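Local coordinates for protein aerobactin synthase IucA (Klebsiella pneumoniae subsp. pneumoniae, PDB 5JM8) that acts as an NRPS-independent siderophore (NIS) synthetase in aerobactin assembly, binding ATP and magnesium and probably activating a carboxylate of citrate for amide formation, at residues L425-N430 and L487-F492; S377-A382 and T495-A500; A150-P155 and K542-C547. All coordinates share one frame; numbering follows the deposited sequence.

Overall arrangement
From the N terminus, the loop 150-155 is the first segment reached, and its partner 542-547 comes almost 390 residues later, so interaction 3 closes the widest loop. It ties loop 150-155, packed on helices 14-26 and 101-124, to helix 545-549 and the residues leading into it. Inside that loop, interaction 2 joins the start of helix 378-390 to the C-terminal end of helix 475-500. Interaction 1 is innermost: the loop 425-430, between strands 422-424 and 431-435, meets the same long helix just upstream, at the ATP. The three contacts nest without crossing. Interactions 1 and 3 are centred about 15 Å apart, interactions 2 and 3 about 22 Å apart.

Interaction 1 of 3, residues L425-N430 and L487-F492; sequences LAHQQN and LVNSTF. With MG (magnesium ion), chain J; ATP (adenosine-5'-triphosphate), chain I.
Two hydrogen bonds grip Gln429 NE2, one to Thr263 OG1 and a weak one to the gamma-phosphate oxygen O2G of ATP. This is the nucleotide site of an NIS synthetase, built where the loop between strands 422-424 and 431-435 meets a pi-type turn in helix 475-500. Gln429 OE1 binds Mg at 2.3 Å. Asn430 OD1 coordinates the same ion at 2.0 Å, while its ND2 donates in the amide plane to Leu425 O, 3.2 Å away, fixing the flip of the group. The bridging ATP O3A is a third ligand, and Asp447 belongs to the same metal site.

From the helix, Asn489, the centre of an inverse gamma turn, reads the Watson-Crick edge of adenine with both amide atoms. Its ND2 donates to ATP N1 at 3.0 Å and 164°, and its OD1 accepts from ATP N6 at 3.3 Å. His427 spans from base to phosphate, CD2 near ATP C2 and CE1 3.0 Å from ATP O2A, which sits over one ring face; Asn489 ND2 lies at the ring edge, the two planes 83° apart. Gln428 CB lies 3.5 Å from Asn489 O, and its extended chain crosses the Asn489 amide at about a right angle, planes 86° apart. Ser490 OG is hydrogen-bonded to Tyr485 O; Gln428 N, 3.3 Å from Ser490 OG, is badly angled for a bond.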
loop_
_atom_site.group_PDB
_atom_site.type_symbol
_atom_site.label_atom_id
_atom_site.label_comp_id
_atom_site.label_asym_id
_atom_site.label_seq_id
_atom_site.Cartn_x
_atom_site.Cartn_y
_atom_site.Cartn_z
ATOM N N LEU A 425 27.589 -14.068 19.032
ATOM C CA LEU A 425 28.542 -12.974 18.882
ATOM C C LEU A 425 27.939 -11.872 18.026
ATOM O O LEU A 425 28.069 -11.875 16.802
ATOM C CB LEU A 425 29.845 -13.476 18.263
ATOM C CG LEU A 425 30.556 -14.566 19.067
ATOM C CD1 LEU A 425 31.719 -15.143 18.278
ATOM C CD2 LEU A 425 31.032 -14.027 20.411
ATOM N N ALA A 426 27.282 -10.927 18.684
ATOM C CA ALA A 426 26.502 -9.916 17.993
ATOM C C ALA A 426 27.332 -8.710 17.573
ATOM O O ALA A 426 27.601 -7.821 18.380
ATOM C CB ALA A 426 25.360 -9.472 18.874
ATOM N N HIS A 427 27.722 -8.678 16.301
ATOM C CA HIS A 427 28.307 -7.480 15.714
ATOM C C HIS A 427 27.317 -6.335 15.780
ATOM O O HIS A 427 26.155 -6.508 16.135
ATOM C CB HIS A 427 28.691 -7.685 14.244
ATOM C CG HIS A 427 29.822 -8.633 14.024
ATOM N ND1 HIS A 427 29.632 -9.965 13.724
ATOM C CD2 HIS A 427 31.161 -8.438 14.031
ATOM C CE1 HIS A 427 30.806 -10.551 13.567
ATOM N NE2 HIS A 427 31.750 -9.646 13.745
ATOM N N GLN A 428 27.792 -5.160 15.405
ATOM C CA GLN A 428 26.919 -4.045 15.099
ATOM C C GLN A 428 26.172 -4.314 13.794
ATOM O O GLN A 428 25.204 -3.629 13.458
ATOM C CB GLN A 428 27.739 -2.775 14.984
ATOM C CG GLN A 428 26.972 -1.524 15.224
ATOM C CD GLN A 428 27.839 -0.293 15.099
ATOM O OE1 GLN A 428 27.327 0.816 15.010
ATOM N NE2 GLN A 428 29.158 -0.479 15.100
ATOM N N GLN A 429 26.650 -5.314 13.058
ATOM C CA GLN A 429 26.066 -5.703 11.781
ATOM C C GLN A 429 25.183 -6.950 11.915
ATOM O O GLN A 429 24.382 -7.242 11.028
ATOM C CB GLN A 429 27.179 -5.939 10.754
ATOM C CG GLN A 429 26.689 -6.198 9.332
ATOM C CD GLN A 429 26.650 -7.670 8.957
ATOM O OE1 GLN A 429 27.129 -8.531 9.693
ATOM N NE2 GLN A 429 26.080 -7.960 7.794
ATOM N N ASN A 430 25.332 -7.680 13.019
ATOM C CA ASN A 430 24.485 -8.839 13.298
ATOM C C ASN A 430 23.274 -8.461 14.139
ATOM O O ASN A 430 22.387 -9.282 14.361
ATOM C CB ASN A 430 25.280 -9.926 14.017
ATOM C CG ASN A 430 26.333 -10.555 13.135
ATOM O OD1 ASN A 430 26.326 -10.380 11.917
ATOM N ND2 ASN A 430 27.242 -11.304 13.744
ATOM N N LEU A 487 29.881 -4.942 23.291
ATOM C CA LEU A 487 29.994 -3.666 23.994
ATOM C C LEU A 487 30.879 -2.679 23.243
ATOM O O LEU A 487 30.503 -1.522 23.061
ATOM C CB LEU A 487 30.539 -3.874 25.407
ATOM C CG LEU A 487 29.552 -4.495 26.394
ATOM C CD1 LEU A 487 30.282 -5.037 27.597
ATOM C CD2 LEU A 487 28.499 -3.480 26.816
ATOM N N VAL A 488 32.056 -3.130 22.820
ATOM C CA VAL A 488 32.971 -2.267 22.083
ATOM C C VAL A 488 32.448 -2.044 20.671
ATOM O O VAL A 488 32.178 -0.911 20.274
ATOM C CB VAL A 488 34.396 -2.860 22.016
ATOM C CG1 VAL A 488 35.322 -1.961 21.199
ATOM C CG2 VAL A 488 34.956 -3.063 23.414
ATOM N N ASN A 489 32.302 -3.127 19.917
ATOM C CA ASN A 489 31.850 -3.038 18.533
ATOM C C ASN A 489 30.328 -3.131 18.434
ATOM O O ASN A 489 29.790 -3.905 17.641
ATOM C CB ASN A 489 32.506 -4.138 17.688
ATOM C CG ASN A 489 32.297 -3.931 16.200
ATOM O OD1 ASN A 489 32.000 -2.824 15.757
ATOM N ND2 ASN A 489 32.451 -4.996 15.423
ATOM N N SER A 490 29.638 -2.331 19.243
ATOM C CA SER A 490 28.179 -2.320 19.253
ATOM C C SER A 490 27.632 -1.212 20.139
ATOM O O SER A 490 27.199 -0.166 19.656
ATOM C CB SER A 490 27.632 -3.666 19.731
ATOM O OG SER A 490 27.333 -4.516 18.640
ATOM N N THR A 491 27.655 -1.458 21.442
ATOM C CA THR A 491 27.040 -0.562 22.404
ATOM C C THR A 491 27.732 0.794 22.429
ATOM O O THR A 491 27.076 1.829 22.471
ATOM C CB THR A 491 27.066 -1.177 23.809
ATOM O OG1 THR A 491 26.498 -2.491 23.762
ATOM C CG2 THR A 491 26.284 -0.318 24.795
ATOM N N PHE A 492 29.060 0.792 22.401
ATOM C CA PHE A 492 29.806 2.040 22.493
ATOM C C PHE A 492 29.679 2.861 21.209
ATOM O O PHE A 492 29.916 4.067 21.219
ATOM C CB PHE A 492 31.281 1.769 22.810
ATOM C CG PHE A 492 31.517 1.191 24.188
ATOM C CD1 PHE A 492 30.532 1.239 25.165
ATOM C CD2 PHE A 492 32.730 0.603 24.505
ATOM C CE1 PHE A 492 30.755 0.709 26.425
ATOM C CE2 PHE A 492 32.955 0.071 25.764
ATOM C CZ PHE A 492 31.967 0.125 26.721
HETATM MG MG MG J . 27.351 -10.740 10.259
HETATM P PG ATP I . 25.820 -12.032 7.186
HETATM O O1G ATP I . 25.064 -11.865 5.892
HETATM O O2G ATP I . 25.325 -11.134 8.295
HETATM O O3G ATP I . 25.993 -13.469 7.615
HETATM P PB ATP I . 28.727 -12.104 7.242
HETATM O O1B ATP I . 29.686 -11.781 6.123
HETATM O O2B ATP I . 28.553 -13.539 7.684
HETATM O O3B ATP I . 27.295 -11.439 6.875
HETATM P PA ATP I . 30.596 -11.071 9.151
HETATM O O1A ATP I . 31.379 -12.311 8.800
HETATM O O2A ATP I . 30.428 -10.676 10.597
HETATM O O3A ATP I . 29.118 -11.204 8.523
HETATM O "O5'" ATP I . 31.193 -9.797 8.376
HETATM C "C5'" ATP I . 30.555 -8.540 8.574
HETATM C "C4'" ATP I . 30.656 -7.653 7.342
HETATM O "O4'" ATP I . 30.047 -6.397 7.649
HETATM C "C3'" ATP I . 32.090 -7.373 6.917
HETATM O "O3'" ATP I . 32.234 -7.630 5.514
HETATM C "C2'" ATP I . 32.334 -5.910 7.235
HETATM O "O2'" ATP I . 33.039 -5.247 6.187
HETATM C "C1'" ATP I . 30.946 -5.314 7.399
HETATM N N9 ATP I . 30.885 -4.359 8.527
HETATM C C8 ATP I . 30.540 -3.067 8.401
HETATM N N7 ATP I . 30.575 -2.441 9.604
HETATM C C5 ATP I . 30.947 -3.350 10.521
HETATM C C6 ATP I . 31.175 -3.348 11.981
HETATM N N6 ATP I . 30.998 -2.204 12.682
HETATM N N1 ATP I . 31.559 -4.508 12.561
HETATM C C2 ATP I . 31.731 -5.640 11.851
HETATM N N3 ATP I . 31.539 -5.707 10.521
HETATM C C4 ATP I . 31.155 -4.617 9.809
#

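Interaction 2 of 3, residues S377-A382 and T495-A500; sequences SLLVAA and TAALGA
The first turn of helix 378-390 packs across the last turns of helix 475-500, where the local axes of the two helix segments pass 9.6 Å apart at a crossing angle of -73°. So steep a crossing leaves a small apolar patch, in which Ala497 points its CB toward the other helix. Leu379 meets it with one branch: CD2 touches Ala497 CB at 4.1 Å and also reaches Leu498 CG. The CG of Leu379 is anti to the backbone N, which directs the branch toward helix 475-500. Val380 CG2 rests against Ala497 O at 4.0 Å and more loosely against Leu498 CD2.

Ser377 is the N-cap of helix 378-390. Its OG, set between the backbone N and the carbonyl carbon (chi1 65°), accepts a weak bond from Val380 N at 3.4 Å. The same Ser377 OG is hydrogen-bonded to a water at 2.9 Å, and that water donates to Ala497 O with a short 2.5 Å between the oxygens, so a single water links the helix cap of one segment to a backbone carbonyl of the other. Helix 394-420 continues the packing, with Trp401 against Leu379 and Val402 against Leu498, while Leu509 of helix 506-521 also covers Leu498.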
loop_
_atom_site.group_PDB
_atom_site.type_symbol
_atom_site.label_atom_id
_atom_site.label_comp_id
_atom_site.label_asym_id
_atom_site.label_seq_id
_atom_site.Cartn_x
_atom_site.Cartn_y
_atom_site.Cartn_z
ATOM N N SER A 377 23.829 11.516 12.244
ATOM C CA SER A 377 23.810 10.090 11.961
ATOM C C SER A 377 22.351 9.641 11.956
ATOM O O SER A 377 21.490 10.313 12.525
ATOM C CB SER A 377 24.624 9.310 12.993
ATOM O OG SER A 377 24.039 9.399 14.279
ATOM N N LEU A 378 22.070 8.514 11.309
ATOM C CA LEU A 378 20.696 8.045 11.167
ATOM C C LEU A 378 20.093 7.642 12.510
ATOM O O LEU A 378 18.871 7.592 12.659
ATOM C CB LEU A 378 20.639 6.875 10.190
ATOM C CG LEU A 378 20.969 7.239 8.741
ATOM C CD1 LEU A 378 21.136 5.986 7.895
ATOM C CD2 LEU A 378 19.896 8.150 8.147
ATOM N N LEU A 379 20.952 7.356 13.483
ATOM C CA LEU A 379 20.504 7.096 14.846
ATOM C C LEU A 379 19.990 8.385 15.467
ATOM O O LEU A 379 18.929 8.410 16.086
ATOM C CB LEU A 379 21.637 6.516 15.694
ATOM C CG LEU A 379 21.374 6.374 17.196
ATOM C CD1 LEU A 379 20.137 5.531 17.470
ATOM C CD2 LEU A 379 22.590 5.777 17.887
ATOM N N VAL A 380 20.751 9.460 15.287
ATOM C CA VAL A 380 20.402 10.761 15.846
ATOM C C VAL A 380 19.153 11.316 15.171
ATOM O O VAL A 380 18.374 12.040 15.789
ATOM C CB VAL A 380 21.575 11.757 15.699
ATOM C CG1 VAL A 380 21.143 13.180 16.045
ATOM C CG2 VAL A 380 22.732 11.326 16.578
ATOM N N ALA A 381 18.973 10.975 13.899
ATOM C CA ALA A 381 17.772 11.356 13.163
ATOM C C ALA A 381 16.542 10.671 13.751
ATOM O O ALA A 381 15.460 11.252 13.790
ATOM C CB ALA A 381 17.919 11.005 11.692
ATOM N N ALA A 382 16.717 9.435 14.206
ATOM C CA ALA A 382 15.634 8.682 14.826
ATOM C C ALA A 382 15.294 9.247 16.203
ATOM O O ALA A 382 14.137 9.550 16.489
ATOM C CB ALA A 382 16.007 7.214 14.934
ATOM N N THR A 495 26.545 4.881 22.061
ATOM C CA THR A 495 26.831 5.964 22.996
ATOM C C THR A 495 27.719 7.028 22.349
ATOM O O THR A 495 27.569 8.219 22.619
ATOM C CB THR A 495 27.513 5.439 24.277
ATOM O OG1 THR A 495 28.767 4.833 23.948
ATOM C CG2 THR A 495 26.631 4.414 24.973
ATOM N N ALA A 496 28.635 6.590 21.489
ATOM C CA ALA A 496 29.553 7.498 20.806
ATOM C C ALA A 496 28.832 8.377 19.793
ATOM O O ALA A 496 29.109 9.571 19.694
ATOM C CB ALA A 496 30.654 6.711 20.117
ATOM N N ALA A 497 27.919 7.778 19.036
ATOM C CA ALA A 497 27.122 8.519 18.066
ATOM C C ALA A 497 26.332 9.626 18.753
ATOM O O ALA A 497 26.271 10.752 18.270
ATOM C CB ALA A 497 26.187 7.581 17.330
ATOM N N LEU A 498 25.732 9.290 19.887
ATOM C CA LEU A 498 24.929 10.241 20.642
ATOM C C LEU A 498 25.811 11.277 21.323
ATOM O O LEU A 498 25.423 12.438 21.468
ATOM C CB LEU A 498 24.076 9.502 21.672
ATOM C CG LEU A 498 23.082 8.515 21.056
ATOM C CD1 LEU A 498 22.582 7.532 22.095
ATOM C CD2 LEU A 498 21.921 9.260 20.410
ATOM N N GLY A 499 26.997 10.852 21.746
ATOM C CA GLY A 499 27.966 11.761 22.323
ATOM C C GLY A 499 28.476 12.756 21.302
ATOM O O GLY A 499 28.625 13.942 21.597
ATOM N N ALA A 500 28.736 12.270 20.093
ATOM C CA ALA A 500 29.263 13.112 19.027
ATOM C C ALA A 500 28.251 14.172 18.609
ATOM O O ALA A 500 28.625 15.252 18.154
ATOM C CB ALA A 500 29.657 12.264 17.841
HETATM O O HOH W 1 26.050 10.825 15.751
#

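Interaction 3 of 3, residues A150-P155 and K542-C547; sequences AFHPAP and KGNFFC
One direct hydrogen bond, a weak one, spans the contact: Asn544 ND2 donates to Phe151 O over 3.3 Å at 135°. That carbonyl also accepts a weak bond from Ser22 OG. The His152 ring has its polar partners outside the 542-547 segment. Ala154 N donates to His152 ND1 at 3.0 Å, from somewhat outside the ring plane, and NE2 is bonded to Asn287 OD1, an arrangement consistent with a neutral ring carrying its proton on NE2.

The loop 150-155, whose His152 side chain comes within about 7 Å of ATP, is thereby joined to the run into helix 545-549, close to the chain's C-terminal end. Glu26, on helix 14-26, accepts from Phe545 N.

Van der Waals contacts make up the rest. The Asn544 side chain crosses His152 at about a right angle, its CB 3.6 Å from His152 CD2. Pro153 wedges in beside them: its CD lies over one face of the His152 ring, toward the rim, and 3.9 Å from Phe545 CA, and its CB lies 3.9 Å from Phe545 CD2. With CG anti to the backbone N (chi1 -180°), the Phe545 ring reaches the proline, which approaches it obliquely, and meets Phe19 and Phe107 edge-to-face.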
loop_
_atom_site.group_PDB
_atom_site.type_symbol
_atom_site.label_atom_id
_atom_site.label_comp_id
_atom_site.label_asym_id
_atom_site.label_seq_id
_atom_site.Cartn_x
_atom_site.Cartn_y
_atom_site.Cartn_z
ATOM N N ALA A 150 33.937 0.950 11.237
ATOM C CA ALA A 150 34.436 2.227 11.732
ATOM C C ALA A 150 35.860 2.120 12.265
ATOM O O ALA A 150 36.567 3.124 12.358
ATOM C CB ALA A 150 33.510 2.765 12.813
ATOM N N PHE A 151 36.271 0.905 12.623
ATOM C CA PHE A 151 37.612 0.661 13.150
ATOM C C PHE A 151 38.352 -0.384 12.322
ATOM O O PHE A 151 38.989 -1.291 12.857
ATOM C CB PHE A 151 37.534 0.235 14.621
ATOM C CG PHE A 151 37.275 1.377 15.557
ATOM C CD1 PHE A 151 36.010 1.930 15.659
ATOM C CD2 PHE A 151 38.294 1.905 16.326
ATOM C CE1 PHE A 151 35.766 2.984 16.515
ATOM C CE2 PHE A 151 38.056 2.961 17.183
ATOM C CZ PHE A 151 36.791 3.503 17.275
ATOM N N HIS A 152 38.244 -0.243 11.005
ATOM C CA HIS A 152 39.052 -1.006 10.063
ATOM C C HIS A 152 39.778 -0.000 9.171
ATOM O O HIS A 152 39.219 1.046 8.848
ATOM C CB HIS A 152 38.185 -1.955 9.231
ATOM C CG HIS A 152 38.963 -3.025 8.532
ATOM N ND1 HIS A 152 39.514 -2.850 7.281
ATOM C CD2 HIS A 152 39.289 -4.284 8.912
ATOM C CE1 HIS A 152 40.143 -3.954 6.920
ATOM N NE2 HIS A 152 40.021 -4.839 7.892
ATOM N N PRO A 153 41.034 -0.293 8.793
ATOM C CA PRO A 153 41.756 0.656 7.937
ATOM C C PRO A 153 41.249 0.693 6.496
ATOM O O PRO A 153 41.259 1.751 5.868
ATOM C CB PRO A 153 43.198 0.142 7.988
ATOM C CG PRO A 153 43.074 -1.302 8.323
ATOM C CD PRO A 153 41.898 -1.402 9.234
ATOM N N ALA A 154 40.824 -0.459 5.985
ATOM C CA ALA A 154 40.314 -0.568 4.623
ATOM C C ALA A 154 38.973 -1.302 4.598
ATOM O O ALA A 154 38.885 -2.419 4.089
ATOM C CB ALA A 154 41.322 -1.281 3.743
ATOM N N PRO A 155 37.924 -0.672 5.147
ATOM C CA PRO A 155 36.597 -1.296 5.240
ATOM C C PRO A 155 35.907 -1.504 3.890
ATOM O O PRO A 155 34.946 -2.271 3.824
ATOM C CB PRO A 155 35.807 -0.303 6.095
ATOM C CG PRO A 155 36.488 1.001 5.896
ATOM C CD PRO A 155 37.937 0.683 5.726
ATOM N N LYS A 542 41.063 -8.249 19.901
ATOM C CA LYS A 542 41.795 -8.373 18.641
ATOM C C LYS A 542 41.576 -7.152 17.746
ATOM O O LYS A 542 40.436 -6.789 17.443
ATOM C CB LYS A 542 41.368 -9.651 17.914
ATOM C CG LYS A 542 42.088 -9.914 16.601
ATOM C CD LYS A 542 41.525 -11.151 15.919
ATOM C CE LYS A 542 42.056 -11.308 14.505
ATOM N NZ LYS A 542 43.530 -11.483 14.485
ATOM N N GLY A 543 42.676 -6.528 17.328
ATOM C CA GLY A 543 42.625 -5.344 16.489
ATOM C C GLY A 543 42.546 -5.683 15.012
ATOM O O GLY A 543 42.934 -6.774 14.599
ATOM N N ASN A 544 42.045 -4.739 14.220
ATOM C CA ASN A 544 41.880 -4.932 12.782
ATOM C C ASN A 544 43.018 -4.331 11.961
ATOM O O ASN A 544 43.310 -4.798 10.860
ATOM C CB ASN A 544 40.555 -4.323 12.317
ATOM C CG ASN A 544 39.350 -5.063 12.854
ATOM O OD1 ASN A 544 39.093 -6.207 12.479
ATOM N ND2 ASN A 544 38.594 -4.407 13.725
ATOM N N PHE A 545 43.657 -3.294 12.495
ATOM C CA PHE A 545 44.658 -2.540 11.745
ATOM C C PHE A 545 45.932 -3.360 11.517
ATOM O O PHE A 545 46.425 -3.439 10.392
ATOM C CB PHE A 545 44.985 -1.231 12.474
ATOM C CG PHE A 545 46.007 -0.375 11.771
ATOM C CD1 PHE A 545 47.355 -0.666 11.885
ATOM C CD2 PHE A 545 45.627 0.728 11.023
ATOM C CE1 PHE A 545 48.305 0.113 11.255
ATOM C CE2 PHE A 545 46.575 1.513 10.392
ATOM C CZ PHE A 545 47.913 1.203 10.504
ATOM N N PHE A 546 46.462 -3.972 12.574
ATOM C CA PHE A 546 47.691 -4.754 12.454
ATOM C C PHE A 546 47.380 -6.177 12.007
ATOM O O PHE A 546 48.263 -6.902 11.549
ATOM C CB PHE A 546 48.463 -4.753 13.775
ATOM C CG PHE A 546 49.010 -3.405 14.145
ATOM C CD1 PHE A 546 50.100 -2.877 13.474
ATOM C CD2 PHE A 546 48.424 -2.659 15.153
ATOM C CE1 PHE A 546 50.600 -1.632 13.805
ATOM C CE2 PHE A 546 48.918 -1.417 15.489
ATOM C CZ PHE A 546 50.010 -0.903 14.814
ATOM N N CYS A 547 46.116 -6.570 12.130
ATOM C CA CYS A 547 45.662 -7.851 11.606
ATOM C C CYS A 547 45.583 -7.792 10.085
ATOM O O CYS A 547 45.888 -8.763 9.393
ATOM C CB CYS A 547 44.299 -8.226 12.189
ATOM S SG CYS A 547 43.646 -9.807 11.606
#